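Long-range contacts in putative ADP-Ribosyltransferase Scabin (Streptomyces scabiei 87.22, PDB 5EWK), which probably transfers the ADP-ribose moiety of NAD+ to target molecules, as a secreted toxin-like mono-ADP-ribosyltransferase of a plant-pathogenic bacterium: residues F91-V96 against P114-T119; T118-D123 against V159-P164. All coordinates share one frame; numbering follows the deposited sequence.

Contact 1: F91-V96 against P114-T119; sequences FLPKDV and PYVSTT. With P34 (N~2~,N~2~-dimethyl-N~1~-(6-oxo-5,6-dihydrophenanthridin-2-yl)glycinamide), chain B.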
ATOM      1  N   PHE A  91      -7.785  -3.898  -1.480  1.00 23.23           N
ATOM      2  CA  PHE A  91      -7.732  -2.962  -0.356  1.00 24.80           C
ATOM      3  C   PHE A  91      -8.607  -1.748  -0.659  1.00 27.17           C
ATOM      4  O   PHE A  91      -8.310  -0.960  -1.566  1.00 22.96           O
ATOM      5  CB  PHE A  91      -6.301  -2.531  -0.054  1.00 21.75           C
ATOM      6  CG  PHE A  91      -5.457  -3.620   0.560  1.00 21.78           C
ATOM      7  CD1 PHE A  91      -5.665  -4.009   1.879  1.00 24.06           C
ATOM      8  CD2 PHE A  91      -4.478  -4.253  -0.186  1.00 21.80           C
ATOM      9  CE1 PHE A  91      -4.915  -5.002   2.460  1.00 20.73           C
ATOM     10  CE2 PHE A  91      -3.706  -5.262   0.383  1.00 21.14           C
ATOM     11  CZ  PHE A  91      -3.919  -5.641   1.702  1.00 21.45           C
ATOM     12  N   LEU A  92      -9.676  -1.583   0.125  1.00 29.59           N
ATOM     13  CA  LEU A  92     -10.519  -0.415  -0.069  1.00 30.40           C
ATOM     14  C   LEU A  92     -10.189   0.646   0.966  1.00 28.93           C
ATOM     15  O   LEU A  92      -9.916   0.312   2.124  1.00 30.29           O
ATOM     16  CB  LEU A  92     -11.994  -0.788   0.041  1.00 30.91           C
ATOM     17  CG  LEU A  92     -12.533  -1.700  -1.057  1.00 34.06           C
ATOM     18  CD1 LEU A  92     -13.868  -2.313  -0.619  1.00 37.26           C
ATOM     19  CD2 LEU A  92     -12.708  -0.927  -2.351  1.00 35.63           C
ATOM     20  N   PRO A  93     -10.189   1.918   0.577  1.00 31.28           N
ATOM     21  CA  PRO A  93      -9.975   2.984   1.556  1.00 29.94           C
ATOM     22  C   PRO A  93     -11.210   3.190   2.412  1.00 25.69           C
ATOM     23  O   PRO A  93     -12.336   2.863   2.020  1.00 31.54           O
ATOM     24  CB  PRO A  93      -9.708   4.209   0.682  1.00 32.88           C
ATOM     25  CG  PRO A  93     -10.533   3.964  -0.506  1.00 34.47           C
ATOM     26  CD  PRO A  93     -10.465   2.472  -0.759  1.00 31.02           C
ATOM     27  N   LYS A  94     -10.980   3.799   3.574  1.00 29.47           N
ATOM     28  CA  LYS A  94     -12.075   4.055   4.508  1.00 33.18           C
ATOM     29  C   LYS A  94     -13.089   5.054   3.944  1.00 38.76           C
ATOM     30  O   LYS A  94     -14.299   4.831   4.042  1.00 38.18           O
ATOM     31  CB  LYS A  94     -11.514   4.553   5.835  1.00 32.97           C
ATOM     32  CG  LYS A  94     -10.683   3.544   6.616  1.00 45.06           C
ATOM     33  CD  LYS A  94     -10.484   4.050   8.047  1.00 64.21           C
ATOM     34  CE  LYS A  94      -9.212   3.529   8.704  1.00 67.03           C
ATOM     35  NZ  LYS A  94      -9.383   2.205   9.383  1.00 65.72           N
ATOM     36  N   ASP A  95     -12.631   6.168   3.350  1.00 35.46           N
ATOM     37  CA  ASP A  95     -13.585   7.208   2.925  1.00 35.49           C
ATOM     38  C   ASP A  95     -13.002   8.037   1.774  1.00 37.32           C
ATOM     39  O   ASP A  95     -12.297   9.023   2.006  1.00 36.59           O
ATOM     40  CB  ASP A  95     -13.964   8.101   4.101  1.00 41.49           C
ATOM     41  CG  ASP A  95     -15.110   9.045   3.773  1.00 41.75           C
ATOM     42  OD1 ASP A  95     -15.511   9.129   2.596  1.00 46.10           O
ATOM     43  OD2 ASP A  95     -15.623   9.715   4.697  1.00 45.68           O
ATOM     44  N   VAL A  96     -13.349   7.653   0.537  1.00 40.37           N
ATOM     45  CA  VAL A  96     -12.939   8.425  -0.637  1.00 44.61           C
ATOM     46  C   VAL A  96     -13.726   9.716  -0.790  1.00 52.90           C
ATOM     47  O   VAL A  96     -13.291  10.620  -1.518  1.00 48.86           O
ATOM     48  CB  VAL A  96     -13.076   7.630  -1.958  1.00 55.25           C
ATOM     49  CG1 VAL A  96     -11.949   6.651  -2.116  1.00 44.99           C
ATOM     50  CG2 VAL A  96     -14.432   6.920  -2.068  1.00 56.22           C
ATOM     51  N   PRO A 114      -9.012   8.715   1.942  1.00 26.59           N
ATOM     52  CA  PRO A 114      -9.132   8.023   0.652  1.00 29.22           C
ATOM     53  C   PRO A 114      -7.953   7.136   0.320  1.00 26.08           C
ATOM     54  O   PRO A 114      -7.928   6.561  -0.770  1.00 30.41           O
ATOM     55  CB  PRO A 114      -9.210   9.194  -0.340  1.00 36.79           C
ATOM     56  CG  PRO A 114      -8.312  10.214   0.282  1.00 27.95           C
ATOM     57  CD  PRO A 114      -8.622  10.128   1.763  1.00 28.51           C
ATOM     58  N   TYR A 115      -6.989   7.011   1.226  1.00 23.69           N
ATOM     59  CA  TYR A 115      -5.726   6.342   0.952  1.00 24.16           C
ATOM     60  C   TYR A 115      -5.678   4.958   1.593  1.00 23.51           C
ATOM     61  O   TYR A 115      -6.170   4.747   2.705  1.00 23.53           O
ATOM     62  CB  TYR A 115      -4.554   7.175   1.486  1.00 23.77           C
ATOM     63  CG  TYR A 115      -4.524   8.570   0.963  1.00 24.05           C
ATOM     64  CD1 TYR A 115      -4.171   8.831  -0.345  1.00 24.34           C
ATOM     65  CD2 TYR A 115      -4.853   9.648   1.780  1.00 24.71           C
ATOM     66  CE1 TYR A 115      -4.146  10.128  -0.846  1.00 25.23           C
ATOM     67  CE2 TYR A 115      -4.828  10.943   1.303  1.00 26.77           C
ATOM     68  CZ  TYR A 115      -4.471  11.188  -0.007  1.00 26.19           C
ATOM     69  OH  TYR A 115      -4.450  12.477  -0.495  1.00 29.20           O
ATOM     70  N   VAL A 116      -5.057   4.018   0.901  1.00 20.43           N
ATOM     71  CA  VAL A 116      -4.588   2.786   1.534  1.00 20.84           C
ATOM     72  C   VAL A 116      -3.076   2.866   1.664  1.00 21.37           C
ATOM     73  O   VAL A 116      -2.364   2.991   0.652  1.00 20.87           O
ATOM     74  CB  VAL A 116      -4.992   1.530   0.749  1.00 22.34           C
ATOM     75  CG1 VAL A 116      -4.351   0.279   1.377  1.00 22.67           C
ATOM     76  CG2 VAL A 116      -6.537   1.402   0.716  1.00 26.06           C
ATOM     77  N   SER A 117      -2.592   2.732   2.896  1.00 22.33           N
ATOM     78  CA  SER A 117      -1.167   2.844   3.186  1.00 20.52           C
ATOM     79  C   SER A 117      -0.447   1.532   2.924  1.00 17.50           C
ATOM     80  O   SER A 117      -0.898   0.460   3.331  1.00 18.45           O
ATOM     81  CB  SER A 117      -0.924   3.240   4.634  1.00 29.09           C
ATOM     82  OG  SER A 117      -1.445   4.528   4.879  1.00 26.18           O
ATOM     83  N   THR A 118       0.703   1.649   2.265  1.00 18.98           N
ATOM     84  CA  THR A 118       1.643   0.550   2.071  1.00 18.25           C
ATOM     85  C   THR A 118       3.038   1.065   2.410  1.00 17.38           C
ATOM     86  O   THR A 118       3.245   2.265   2.639  1.00 16.82           O
ATOM     87  CB  THR A 118       1.621   0.026   0.628  1.00 18.60           C
ATOM     88  OG1 THR A 118       2.227   0.997  -0.217  1.00 19.66           O
ATOM     89  CG2 THR A 118       0.168  -0.289   0.180  1.00 20.42           C
ATOM     90  N   THR A 119       4.022   0.171   2.382  1.00 17.46           N
ATOM     91  CA  THR A 119       5.394   0.527   2.687  1.00 14.80           C
ATOM     92  C   THR A 119       6.374  -0.149   1.730  1.00 14.99           C
ATOM     93  O   THR A 119       6.136  -1.253   1.234  1.00 17.34           O
ATOM     94  CB  THR A 119       5.751   0.149   4.147  1.00 15.49           C
ATOM     95  OG1 THR A 119       7.107   0.483   4.430  1.00 18.40           O
ATOM     96  CG2 THR A 119       5.509  -1.326   4.425  1.00 16.48           C
TER
HETATM   97  CAA P34 B 301      -6.972   1.579   5.924  1.00 68.87           C
HETATM   98  N   P34 B 301      -6.912   1.668   7.378  1.00 80.78           N
HETATM   99  CAB P34 B 301      -7.371   0.420   7.923  1.00 82.30           C
HETATM  100  CA  P34 B 301      -5.549   1.888   7.807  1.00 76.02           C
HETATM  101  C   P34 B 301      -5.216   2.707   9.074  1.00 73.41           C
HETATM  102  O   P34 B 301      -6.066   3.447   9.583  1.00 80.65           O
HETATM  103  NAM P34 B 301      -3.933   2.613   9.560  1.00 57.16           N
HETATM  104  CAP P34 B 301      -2.954   1.756   8.992  1.00 36.76           C
HETATM  105  CAK P34 B 301      -1.750   2.258   8.490  1.00 26.20           C
HETATM  106  CAU P34 B 301      -0.831   1.341   7.915  1.00 20.28           C
HETATM  107  CAT P34 B 301       0.476   1.723   7.360  1.00 21.95           C
HETATM  108  CAI P34 B 301       0.911   3.047   7.331  1.00 24.35           C
HETATM  109  CAF P34 B 301       2.147   3.358   6.804  1.00 22.45           C
HETATM  110  CAE P34 B 301       2.965   2.372   6.236  1.00 21.91           C
HETATM  111  CAH P34 B 301       2.530   1.043   6.250  1.00 20.94           C
HETATM  112  CAS P34 B 301       1.297   0.727   6.795  1.00 19.59           C
HETATM  113  CAQ P34 B 301       0.921  -0.689   6.821  1.00 19.10           C
HETATM  114  OAD P34 B 301       1.620  -1.590   6.346  1.00 19.62           O
HETATM  115  NAN P34 B 301      -0.288  -0.991   7.343  1.00 20.00           N
HETATM  116  CAR P34 B 301      -1.159  -0.011   7.899  1.00 23.31           C
HETATM  117  CAJ P34 B 301      -2.372  -0.487   8.403  1.00 28.69           C
HETATM  118  CAG P34 B 301      -3.230   0.408   8.965  1.00 32.60           C
HETATM  119  O   HOH W   1      -8.148   3.834   4.194  1.00 25.86           O
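Val116 faces Phe91, Leu92 and Pro93, and its side chain makes two of the apolar contacts between this loop and strand 115-119. From CB, which points at the loop, the two methyls diverge. CG1, anti to the backbone N (chi1 174°), lies 3.7 Å from Phe91 CB and approaches the ring obliquely near CG. CG2 turns toward the loop backbone instead, 3.7 Å from Pro93 N and in similar contact with Phe91 O and Leu92 C. Val116 and Phe91 cross at about a right angle; the phenyl ring then runs on away from the strand, against Arg77 and Ile137.

Farther along, Pro93 sets its ring against the backbone of Pro114, with CB 3.3 Å from Pro114 O. Val96 and Pro114 slide past each other in opposite directions, Val96 CG1 lying 4.1 Å from Pro114 CB. No direct hydrogen bond joins the two segments; Asp95 O comes near Pro114 N, but a proline nitrogen has no proton to offer. A water makes the polar link: it accepts from Lys94 N and donates to Tyr115 O at 2.6 Å.

Lys94 leads away from the strand and bends at its last torsion (chi4 -87°), which brings NZ to the dimethylamino end of the bound phenanthridinone P34, with a weak hydrogen bond of 3.2 Å from NZ to P34 N. The flat tricycle of P34 sits by the strand, where Ser117 CB approaches its CAI at 3.3 Å. Ser117 OG is hydrogen-bonded to Tyr106 OH and Glu160 OE2. The loop and strand thus flank a site holding an aromatic lactam, consistent with the nicotinamide pocket of ADP-ribosyltransferases, with strand 115-119 along one side.

Contact 2: T118-D123 against V159-P164; sequences TTYDHD and VEVAFP. With P34 (N~2~,N~2~-dimethyl-N~1~-(6-oxo-5,6-dihydrophenanthridin-2-yl)glycinamide), chain B.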
ATOM      1  N   THR A 118       0.703   1.649   2.265  1.00 18.98           N
ATOM      2  CA  THR A 118       1.643   0.550   2.071  1.00 18.25           C
ATOM      3  C   THR A 118       3.038   1.065   2.410  1.00 17.38           C
ATOM      4  O   THR A 118       3.245   2.265   2.639  1.00 16.82           O
ATOM      5  CB  THR A 118       1.621   0.026   0.628  1.00 18.60           C
ATOM      6  OG1 THR A 118       2.227   0.997  -0.217  1.00 19.66           O
ATOM      7  CG2 THR A 118       0.168  -0.289   0.180  1.00 20.42           C
ATOM      8  N   THR A 119       4.022   0.171   2.382  1.00 17.46           N
ATOM      9  CA  THR A 119       5.394   0.527   2.687  1.00 14.80           C
ATOM     10  C   THR A 119       6.374  -0.149   1.730  1.00 14.99           C
ATOM     11  O   THR A 119       6.136  -1.253   1.234  1.00 17.34           O
ATOM     12  CB  THR A 119       5.751   0.149   4.147  1.00 15.49           C
ATOM     13  OG1 THR A 119       7.107   0.483   4.430  1.00 18.40           O
ATOM     14  CG2 THR A 119       5.509  -1.326   4.425  1.00 16.48           C
ATOM     15  N   TYR A 120       7.492   0.538   1.521  1.00 18.14           N
ATOM     16  CA  TYR A 120       8.628  -0.057   0.832  1.00 15.14           C
ATOM     17  C   TYR A 120       9.312  -1.150   1.658  1.00 17.46           C
ATOM     18  O   TYR A 120      10.094  -1.955   1.105  1.00 20.12           O
ATOM     19  CB  TYR A 120       9.661   1.018   0.516  1.00 17.74           C
ATOM     20  CG  TYR A 120       9.276   2.018  -0.543  1.00 18.13           C
ATOM     21  CD1 TYR A 120       9.239   1.667  -1.884  1.00 19.98           C
ATOM     22  CD2 TYR A 120       9.078   3.355  -0.212  1.00 17.63           C
ATOM     23  CE1 TYR A 120       8.940   2.612  -2.868  1.00 19.59           C
ATOM     24  CE2 TYR A 120       8.768   4.303  -1.176  1.00 19.47           C
ATOM     25  CZ  TYR A 120       8.721   3.929  -2.520  1.00 21.11           C
ATOM     26  OH  TYR A 120       8.434   4.836  -3.527  1.00 22.49           O
ATOM     27  N   ASP A 121       9.064  -1.174   2.971  1.00 17.49           N
ATOM     28  CA  ASP A 121       9.833  -1.980   3.921  1.00 16.50           C
ATOM     29  C   ASP A 121       9.133  -3.298   4.220  1.00 17.55           C
ATOM     30  O   ASP A 121       8.120  -3.341   4.952  1.00 17.90           O
ATOM     31  CB  ASP A 121      10.019  -1.152   5.194  1.00 17.25           C
ATOM     32  CG  ASP A 121      10.870  -1.841   6.255  1.00 22.36           C
ATOM     33  OD1 ASP A 121      11.360  -2.974   6.045  1.00 21.04           O
ATOM     34  OD2 ASP A 121      11.015  -1.201   7.349  1.00 23.42           O
ATOM     35  N   HIS A 122       9.720  -4.380   3.713  1.00 15.43           N
ATOM     36  CA  HIS A 122       9.197  -5.720   3.964  1.00 15.96           C
ATOM     37  C   HIS A 122       8.958  -6.003   5.448  1.00 18.35           C
ATOM     38  O   HIS A 122       8.032  -6.755   5.807  1.00 18.63           O
ATOM     39  CB  HIS A 122      10.178  -6.743   3.417  1.00 17.80           C
ATOM     40  CG  HIS A 122       9.826  -8.152   3.781  1.00 17.83           C
ATOM     41  ND1 HIS A 122      10.247  -8.748   4.954  1.00 17.51           N
ATOM     42  CD2 HIS A 122       9.040  -9.062   3.157  1.00 18.31           C
ATOM     43  CE1 HIS A 122       9.747  -9.964   5.028  1.00 18.04           C
ATOM     44  NE2 HIS A 122       9.026 -10.186   3.943  1.00 18.48           N
ATOM     45  N   ASP A 123       9.830  -5.486   6.302  1.00 17.23           N
ATOM     46  CA  ASP A 123       9.839  -5.776   7.736  1.00 16.00           C
ATOM     47  C   ASP A 123       8.996  -4.840   8.595  1.00 18.45           C
ATOM     48  O   ASP A 123       9.026  -4.994   9.824  1.00 19.73           O
ATOM     49  CB  ASP A 123      11.275  -5.739   8.245  1.00 17.83           C
ATOM     50  CG  ASP A 123      12.143  -6.774   7.579  1.00 19.61           C
ATOM     51  OD1 ASP A 123      11.630  -7.840   7.187  1.00 20.08           O
ATOM     52  OD2 ASP A 123      13.341  -6.495   7.442  1.00 28.85           O
ATOM     53  N   VAL A 159       8.427   4.682   5.590  1.00 20.28           N
ATOM     54  CA  VAL A 159       8.703   4.733   4.152  1.00 21.38           C
ATOM     55  C   VAL A 159       7.452   4.336   3.370  1.00 19.40           C
ATOM     56  O   VAL A 159       7.411   3.350   2.598  1.00 18.37           O
ATOM     57  CB  VAL A 159       9.959   3.907   3.804  1.00 21.54           C
ATOM     58  CG1 VAL A 159      11.190   4.594   4.370  1.00 19.34           C
ATOM     59  CG2 VAL A 159       9.874   2.473   4.315  1.00 19.90           C
ATOM     60  N   GLU A 160       6.420   5.146   3.560  1.00 19.57           N
ATOM     61  CA  GLU A 160       5.072   4.836   3.138  1.00 17.63           C
ATOM     62  C   GLU A 160       4.834   5.220   1.684  1.00 20.27           C
ATOM     63  O   GLU A 160       5.346   6.233   1.193  1.00 21.98           O
ATOM     64  CB  GLU A 160       4.073   5.586   4.031  1.00 19.55           C
ATOM     65  CG  GLU A 160       2.636   5.303   3.709  1.00 20.72           C
ATOM     66  CD  GLU A 160       1.643   6.061   4.577  1.00 28.46           C
ATOM     67  OE1 GLU A 160       2.045   6.606   5.621  1.00 25.85           O
ATOM     68  OE2 GLU A 160       0.454   6.072   4.191  1.00 29.79           O
ATOM     69  N   VAL A 161       4.015   4.414   1.015  1.00 20.69           N
ATOM     70  CA  VAL A 161       3.419   4.739  -0.272  1.00 19.30           C
ATOM     71  C   VAL A 161       1.907   4.670  -0.067  1.00 20.77           C
ATOM     72  O   VAL A 161       1.379   3.638   0.368  1.00 19.72           O
ATOM     73  CB  VAL A 161       3.890   3.783  -1.388  1.00 18.14           C
ATOM     74  CG1 VAL A 161       3.175   4.113  -2.709  1.00 22.61           C
ATOM     75  CG2 VAL A 161       5.410   3.855  -1.537  1.00 20.11           C
ATOM     76  N   ALA A 162       1.218   5.762  -0.364  1.00 20.90           N
ATOM     77  CA  ALA A 162      -0.208   5.878  -0.099  1.00 18.60           C
ATOM     78  C   ALA A 162      -0.971   5.756  -1.410  1.00 22.35           C
ATOM     79  O   ALA A 162      -0.726   6.533  -2.344  1.00 23.33           O
ATOM     80  CB  ALA A 162      -0.518   7.213   0.568  1.00 21.46           C
ATOM     81  N   PHE A 163      -1.916   4.814  -1.475  1.00 20.15           N
ATOM     82  CA  PHE A 163      -2.627   4.550  -2.721  1.00 24.26           C
ATOM     83  C   PHE A 163      -3.995   5.223  -2.688  1.00 23.13           C
ATOM     84  O   PHE A 163      -4.909   4.745  -1.980  1.00 23.30           O
ATOM     85  CB  PHE A 163      -2.759   3.041  -2.975  1.00 20.44           C
ATOM     86  CG  PHE A 163      -1.531   2.461  -3.617  1.00 19.05           C
ATOM     87  CD1 PHE A 163      -1.385   2.401  -4.998  1.00 21.72           C
ATOM     88  CD2 PHE A 163      -0.496   2.037  -2.805  1.00 18.59           C
ATOM     89  CE1 PHE A 163      -0.234   1.913  -5.546  1.00 25.89           C
ATOM     90  CE2 PHE A 163       0.674   1.527  -3.359  1.00 19.21           C
ATOM     91  CZ  PHE A 163       0.806   1.458  -4.719  1.00 22.03           C
ATOM     92  N   PRO A 164      -4.193   6.338  -3.398  1.00 23.32           N
ATOM     93  CA  PRO A 164      -5.520   6.971  -3.421  1.00 23.31           C
ATOM     94  C   PRO A 164      -6.519   6.086  -4.150  1.00 29.72           C
ATOM     95  O   PRO A 164      -6.280   5.637  -5.273  1.00 28.49           O
ATOM     96  CB  PRO A 164      -5.286   8.299  -4.153  1.00 26.40           C
ATOM     97  CG  PRO A 164      -3.802   8.420  -4.343  1.00 27.85           C
ATOM     98  CD  PRO A 164      -3.254   7.005  -4.319  1.00 26.38           C
TER
HETATM   99  CAA P34 B 301      -6.972   1.579   5.924  1.00 68.87           C
HETATM  100  N   P34 B 301      -6.912   1.668   7.378  1.00 80.78           N
HETATM  101  CAB P34 B 301      -7.371   0.420   7.923  1.00 82.30           C
HETATM  102  CA  P34 B 301      -5.549   1.888   7.807  1.00 76.02           C
HETATM  103  C   P34 B 301      -5.216   2.707   9.074  1.00 73.41           C
HETATM  104  O   P34 B 301      -6.066   3.447   9.583  1.00 80.65           O
HETATM  105  NAM P34 B 301      -3.933   2.613   9.560  1.00 57.16           N
HETATM  106  CAP P34 B 301      -2.954   1.756   8.992  1.00 36.76           C
HETATM  107  CAK P34 B 301      -1.750   2.258   8.490  1.00 26.20           C
HETATM  108  CAU P34 B 301      -0.831   1.341   7.915  1.00 20.28           C
HETATM  109  CAT P34 B 301       0.476   1.723   7.360  1.00 21.95           C
HETATM  110  CAI P34 B 301       0.911   3.047   7.331  1.00 24.35           C
HETATM  111  CAF P34 B 301       2.147   3.358   6.804  1.00 22.45           C
HETATM  112  CAE P34 B 301       2.965   2.372   6.236  1.00 21.91           C
HETATM  113  CAH P34 B 301       2.530   1.043   6.250  1.00 20.94           C
HETATM  114  CAS P34 B 301       1.297   0.727   6.795  1.00 19.59           C
HETATM  115  CAQ P34 B 301       0.921  -0.689   6.821  1.00 19.10           C
HETATM  116  OAD P34 B 301       1.620  -1.590   6.346  1.00 19.62           O
HETATM  117  NAN P34 B 301      -0.288  -0.991   7.343  1.00 20.00           N
HETATM  118  CAR P34 B 301      -1.159  -0.011   7.899  1.00 23.31           C
HETATM  119  CAJ P34 B 301      -2.372  -0.487   8.403  1.00 28.69           C
HETATM  120  CAG P34 B 301      -3.230   0.408   8.965  1.00 32.60           C
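An antiparallel strand pair in the core of the ADP-ribosyltransferase fold joins Thr118-Thr119 to Glu160-Val161. Thr118 and Val161 form a hydrogen-bonded pair: Thr118 N donates to Val161 O and Val161 N to Thr118 O, each at 2.8 Å. Val161 O accepts twice from the same residue, because the Thr118 hydroxyl, placed between the backbone N and carbonyl carbon (chi1 72°), also donates to it at 2.8 Å. The amide and the hydroxyl arrive from opposite faces of the carbonyl plane. Nearby, Thr118 OG1 lies in the plane of the Phe163 ring at its edge, 3.5 Å from CE2, on the side of the sheet that packs on Leu75.

Thr119 and Glu160 make the adjoining non-hydrogen-bonded pair, their side chains directed to the P34 side. Residues 117-119 and Gln158-Val159-Glu160 fit the STS and QxE elements of the R-S-E class of ADP-ribosyltransferases, with Arg77 as the probable arginine. The extended Glu160 chain brings CG, CD and OE1 to one corner of the benzo ring of P34, set off its plane, with OE1 3.5 Å from P34 CAF.

Beyond the strand end, Tyr120 N donates an almost straight bond to Val159 O (3.0 Å, 172° at the hydrogen). The phenol ring, whose hydroxyl is bonded to Asp144, crosses Val161 at about a right angle and takes its CG2 methyl over one face, a CH-pi contact of 3.7 Å from CG2 to the ring centroid. Val159 CG2 touches Asp121 CB and Thr119 OG1; that hydroxyl oxygen accepts from Asp121 N at 3.0 Å in an ST turn and is also hydrogen-bonded to Gln158 O.

Overall arrangement
Following the chain from the N terminus, helix 83-89 leads into loop 91-96, and contact 1 closes an excursion containing helix 103-108 when the chain returns as strand 115-119. Contact 2 starts where that strand ends, sharing Thr118 and Thr119, and closes a longer excursion through strands 133-137 and 143-144 and helix 145-149. The two closures therefore follow one another, overlapping at their junction without nesting. Their centres are about 11 Å apart, and strand 115-119 is common to both: contact 1 sets loop 91-96 against it, contact 2 joins it to strand 160-164 within the three-stranded sheet. Both contacts reach P34.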